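Local coordinates for protein cell division GTPase FtsZ, diverged (Clostridium botulinum C, PDB 3V3T) that is a diverged member of the tubulin/FtsZ family, related to TubZ, and probably a filament-forming cytoskeletal protein, at residues T153-D165 against S204-L216. The protein carries 1 engineered substitution. Numbering follows the deposited sequence. Where two conformers were deposited one is given.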
loop_
_atom_site.group_PDB
_atom_site.type_symbol
_atom_site.label_atom_id
_atom_site.label_comp_id
_atom_site.label_asym_id
_atom_site.label_seq_id
_atom_site.Cartn_x
_atom_site.Cartn_y
_atom_site.Cartn_z
ATOM N N THR A 153 7.534 9.909 -9.857
ATOM C CA THR A 153 7.721 10.104 -8.422
ATOM C C THR A 153 9.192 10.037 -8.056
ATOM O O THR A 153 9.543 9.679 -6.917
ATOM C CB THR A 153 7.022 9.004 -7.616
ATOM O OG1 THR A 153 7.607 7.734 -7.935
ATOM C CG2 THR A 153 5.535 8.961 -7.910
ATOM N N ASN A 154 10.048 10.346 -9.025
ATOM C CA ASN A 154 11.491 10.260 -8.827
ATOM C C ASN A 154 11.896 8.890 -8.293
ATOM O O ASN A 154 12.584 8.789 -7.282
ATOM C CB ASN A 154 11.980 11.352 -7.871
ATOM C CG ASN A 154 13.501 11.500 -7.877
ATOM O OD1 ASN A 154 14.184 11.030 -8.795
ATOM N ND2 ASN A 154 14.036 12.158 -6.849
ATOM N N GLU A 155 11.454 7.839 -8.975
ATOM C CA GLU A 155 11.785 6.471 -8.591
ATOM C C GLU A 155 11.290 6.168 -7.184
ATOM O O GLU A 155 11.922 5.433 -6.439
ATOM C CB GLU A 155 13.293 6.237 -8.675
ATOM C CG GLU A 155 13.938 6.760 -9.951
ATOM C CD GLU A 155 13.385 6.106 -11.212
ATOM O OE1 GLU A 155 13.340 4.856 -11.268
ATOM O OE2 GLU A 155 13.000 6.839 -12.151
ATOM N N GLY A 156 10.163 6.748 -6.810
ATOM C CA GLY A 156 9.538 6.389 -5.551
ATOM C C GLY A 156 9.964 7.246 -4.379
ATOM O O GLY A 156 9.525 6.997 -3.259
ATOM N N LYS A 157 10.813 8.248 -4.627
ATOM C CA LYS A 157 11.243 9.162 -3.570
ATOM C C LYS A 157 10.198 10.212 -3.161
ATOM O O LYS A 157 10.308 10.784 -2.081
ATOM C CB LYS A 157 12.544 9.881 -3.952
ATOM C CG LYS A 157 13.740 8.971 -4.211
ATOM C CD LYS A 157 14.974 9.802 -4.581
ATOM C CE LYS A 157 16.029 8.965 -5.302
ATOM N NZ LYS A 157 16.384 7.728 -4.545
ATOM N N ASP A 158 9.200 10.478 -4.002
ATOM C CA ASP A 158 8.227 11.536 -3.695
ATOM C C ASP A 158 6.945 11.027 -3.016
ATOM O O ASP A 158 6.069 11.815 -2.625
ATOM C CB ASP A 158 7.844 12.314 -4.961
ATOM C CG ASP A 158 9.021 13.043 -5.588
ATOM O OD1 ASP A 158 9.972 13.393 -4.852
ATOM O OD2 ASP A 158 8.988 13.262 -6.824
ATOM N N ILE A 159 6.824 9.714 -2.888
ATOM C CA ILE A 159 5.611 9.122 -2.346
ATOM C C ILE A 159 5.972 7.963 -1.435
ATOM O O ILE A 159 7.097 7.468 -1.447
ATOM C CB ILE A 159 4.699 8.566 -3.462
ATOM C CG1 ILE A 159 5.390 7.423 -4.199
ATOM C CG2 ILE A 159 4.276 9.678 -4.452
ATOM C CD1 ILE A 159 4.408 6.535 -4.996
ATOM N N SER A 160 5.013 7.517 -0.642
ATOM C CA SER A 160 5.237 6.313 0.133
ATOM C C SER A 160 4.560 5.164 -0.620
ATOM O O SER A 160 3.555 5.357 -1.293
ATOM C CB SER A 160 4.726 6.491 1.556
ATOM O OG SER A 160 3.329 6.573 1.563
ATOM N N ILE A 161 5.155 3.983 -0.578
ATOM C CA ILE A 161 4.700 2.881 -1.420
ATOM C C ILE A 161 4.436 1.656 -0.539
ATOM O O ILE A 161 5.289 1.284 0.261
ATOM C CB ILE A 161 5.779 2.508 -2.480
ATOM C CG1 ILE A 161 5.938 3.620 -3.515
ATOM C CG2 ILE A 161 5.435 1.191 -3.178
ATOM C CD1 ILE A 161 7.119 3.409 -4.467
ATOM N N TYR A 162 3.255 1.054 -0.667
ATOM C CA TYR A 162 2.960 -0.194 0.018
ATOM C C TYR A 162 2.775 -1.213 -1.091
ATOM O O TYR A 162 1.741 -1.233 -1.743
ATOM C CB TYR A 162 1.675 -0.093 0.853
ATOM C CG TYR A 162 1.662 0.998 1.916
ATOM C CD1 TYR A 162 1.816 0.682 3.260
ATOM C CD2 TYR A 162 1.475 2.344 1.575
ATOM C CE1 TYR A 162 1.799 1.659 4.235
ATOM C CE2 TYR A 162 1.460 3.341 2.558
ATOM C CZ TYR A 162 1.617 2.983 3.885
ATOM O OH TYR A 162 1.606 3.922 4.880
ATOM N N LEU A 163 3.796 -2.030 -1.331
ATOM C CA LEU A 163 3.806 -2.911 -2.488
ATOM C C LEU A 163 3.466 -4.317 -2.038
ATOM O O LEU A 163 4.244 -4.945 -1.295
ATOM C CB LEU A 163 5.192 -2.900 -3.155
ATOM C CG LEU A 163 5.262 -3.531 -4.554
ATOM C CD1 LEU A 163 4.218 -2.864 -5.451
ATOM C CD2 LEU A 163 6.670 -3.412 -5.202
ATOM N N LEU A 164 2.315 -4.803 -2.496
ATOM C CA LEU A 164 1.794 -6.123 -2.115
ATOM C C LEU A 164 2.024 -7.145 -3.222
ATOM O O LEU A 164 2.099 -6.784 -4.403
ATOM C CB LEU A 164 0.292 -6.035 -1.794
ATOM C CG LEU A 164 -0.136 -4.983 -0.769
ATOM C CD1 LEU A 164 -1.630 -5.057 -0.492
ATOM C CD2 LEU A 164 0.638 -5.163 0.533
ATOM N N ASP A 165 2.111 -8.420 -2.846
ATOM C CA ASP A 165 2.451 -9.472 -3.796
ATOM C C ASP A 165 1.451 -10.644 -3.755
ATOM O O ASP A 165 1.455 -11.448 -2.820
ATOM C CB ASP A 165 3.870 -9.974 -3.513
ATOM C CG ASP A 165 4.352 -11.005 -4.524
ATOM O OD1 ASP A 165 3.541 -11.475 -5.358
ATOM O OD2 ASP A 165 5.557 -11.349 -4.477
ATOM N N SER A 204 2.156 9.512 12.465
ATOM C CA SER A 204 2.150 10.465 11.355
ATOM C C SER A 204 3.486 10.436 10.593
ATOM O O SER A 204 3.508 10.304 9.367
ATOM C CB SER A 204 1.843 11.879 11.864
ATOM O OG SER A 204 2.017 12.839 10.838
ATOM N N LYS A 205 4.595 10.549 11.319
ATOM C CA LYS A 205 5.919 10.505 10.688
ATOM C C LYS A 205 6.178 9.217 9.904
ATOM O O LYS A 205 6.810 9.241 8.849
ATOM C CB LYS A 205 7.028 10.744 11.722
ATOM C CG LYS A 205 7.316 12.225 11.943
ATOM C CD LYS A 205 7.968 12.504 13.276
ATOM C CE LYS A 205 8.140 14.013 13.471
ATOM N NZ LYS A 205 8.687 14.367 14.823
ATOM N N LEU A 206 5.709 8.087 10.421
ATOM C CA LEU A 206 5.857 6.831 9.699
ATOM C C LEU A 206 5.007 6.845 8.414
ATOM O O LEU A 206 5.424 6.328 7.387
ATOM C CB LEU A 206 5.480 5.642 10.583
ATOM C CG LEU A 206 6.434 5.300 11.730
ATOM C CD1 LEU A 206 5.720 4.527 12.834
ATOM C CD2 LEU A 206 7.682 4.546 11.250
ATOM N N LEU A 207 3.818 7.437 8.496
ATOM C CA LEU A 207 2.904 7.553 7.373
ATOM C C LEU A 207 3.430 8.466 6.272
ATOM O O LEU A 207 3.151 8.254 5.092
ATOM C CB LEU A 207 1.583 8.142 7.853
ATOM C CG LEU A 207 0.442 7.199 8.205
ATOM C CD1 LEU A 207 -0.739 8.022 8.744
ATOM C CD2 LEU A 207 0.040 6.344 6.995
ATOM N N THR A 208 4.174 9.495 6.655
ATOM C CA THR A 208 4.612 10.475 5.675
ATOM C C THR A 208 6.011 10.191 5.121
ATOM O O THR A 208 6.492 10.917 4.250
ATOM C CB THR A 208 4.490 11.931 6.215
ATOM O OG1 THR A 208 5.305 12.110 7.382
ATOM C CG2 THR A 208 3.048 12.239 6.568
ATOM N N MET A 209 6.646 9.125 5.611
ATOM C CA MET A 209 7.970 8.742 5.121
ATOM C C MET A 209 7.861 8.189 3.706
ATOM O O MET A 209 6.978 7.393 3.411
ATOM C CB MET A 209 8.618 7.698 6.028
ATOM C CG MET A 209 9.908 7.126 5.472
ATOM S SD MET A 209 11.207 8.365 5.268
ATOM C CE MET A 209 11.457 8.925 6.940
ATOM N N LYS A 210 8.765 8.620 2.833
ATOM C CA LYS A 210 8.684 8.270 1.428
ATOM C C LYS A 210 9.404 6.961 1.141
ATOM O O LYS A 210 10.147 6.456 1.975
ATOM C CB LYS A 210 9.273 9.377 0.563
ATOM C CG LYS A 210 8.772 10.767 0.902
ATOM C CD LYS A 210 7.271 10.858 0.774
ATOM C CE LYS A 210 6.837 12.293 1.016
ATOM N NZ LYS A 210 7.889 13.242 0.530
ATOM N N LYS A 211 9.179 6.442 -0.062
ATOM C CA LYS A 211 9.670 5.137 -0.467
ATOM C C LYS A 211 8.813 4.061 0.164
ATOM O O LYS A 211 7.625 4.275 0.467
ATOM C CB LYS A 211 11.146 4.975 -0.093
ATOM C CG LYS A 211 12.049 5.893 -0.926
ATOM C CD LYS A 211 13.220 6.445 -0.124
ATOM C CE LYS A 211 14.402 5.505 -0.090
ATOM N NZ LYS A 211 15.456 6.014 0.855
ATOM N N SER A 212 9.418 2.911 0.401
ATOM C CA SER A 212 8.638 1.730 0.681
ATOM C C SER A 212 8.440 1.445 2.151
ATOM O O SER A 212 9.352 1.531 2.963
ATOM C CB SER A 212 9.229 0.510 -0.030
ATOM O OG SER A 212 8.378 0.134 -1.083
ATOM N N ASN A 213 7.211 1.069 2.450
ATOM C CA ASN A 213 6.841 0.737 3.798
ATOM C C ASN A 213 6.450 -0.753 3.870
ATOM O O ASN A 213 5.851 -1.305 2.947
ATOM C CB ASN A 213 5.727 1.691 4.272
ATOM C CG ASN A 213 6.201 3.164 4.380
ATOM O OD1 ASN A 213 7.301 3.534 3.927
ATOM N ND2 ASN A 213 5.354 4.008 4.975
ATOM N N VAL A 214 6.853 -1.418 4.952
ATOM C CA VAL A 214 6.467 -2.814 5.170
ATOM C C VAL A 214 5.968 -2.968 6.626
ATOM O O VAL A 214 6.570 -2.432 7.557
ATOM C CB VAL A 214 7.631 -3.797 4.862
ATOM C CG1 VAL A 214 7.349 -5.182 5.435
ATOM C CG2 VAL A 214 7.848 -3.894 3.364
ATOM N N ILE A 215 4.848 -3.664 6.811
ATOM C CA ILE A 215 4.275 -3.870 8.139
ATOM C C ILE A 215 4.374 -5.351 8.471
ATOM O O ILE A 215 3.945 -6.185 7.676
ATOM C CB ILE A 215 2.776 -3.445 8.180
ATOM C CG1 ILE A 215 2.607 -2.004 7.696
ATOM C CG2 ILE A 215 2.190 -3.636 9.582
ATOM C CD1 ILE A 215 1.163 -1.561 7.564
ATOM N N LEU A 216 4.940 -5.678 9.631
ATOM C CA LEU A 216 5.080 -7.075 10.056
ATOM C C LEU A 216 4.442 -7.328 11.407
ATOM O O LEU A 216 4.593 -6.533 12.325
ATOM C CB LEU A 216 6.554 -7.463 10.167
ATOM C CG LEU A 216 7.409 -7.277 8.907
ATOM C CD1 LEU A 216 8.895 -7.410 9.251
ATOM C CD2 LEU A 216 7.007 -8.280 7.837
HETATM O O HOH W 1 6.277 -1.787 0.237
#
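Lys211 N donates to Ile159 O over 2.7 Å, and the carbonyl of the same residue returns the link to strand 160-165: Lys211 O takes the amide of Ile161, also at 2.7 Å, with the donor lying above the carbonyl plane. A third bond, from Asn213 N to Ile161 O, is much straighter, its N-H...O angle being 168°. Together they form a short parallel pairing that links the parallel strands of the tubulin/FtsZ-family region with strand 211-216 of the TubZ-like C-terminal region in one mixed sheet. The strands then splay as their directions diverge, and beyond the third bond a water spans the gap, accepting from Leu163 N and donating to Asn213 O and Ser212 OG. Ser212 OG also hydrogen-bonds Gln290, while its neighbours across the pair, CB and CG2 of Ile161, lie 3.8 Å away on the sheet face packed by helix 136-152.

On the other face, Tyr162 reaches back over strand 211-216. With CG anti to the carbonyl carbon (chi1 -58°), its ring lies over Asn213, whose CB sits against one ring face, 3.9 Å from CE1. Ring and amide planes are 71° apart, and Asn213 ND2 turns to Leu206 O in a weak bond that ties strand to preceding helix. The phenolic OH of Tyr162 abuts Leu207 CD2 at 3.6 Å. Ser160 OG is held by His122 of the adjoining strand. Beside the residues that lead into Ser160, Lys210 folds back along the chain at Lys157 and Asp158, its CB 3.2 Å from Lys157 O.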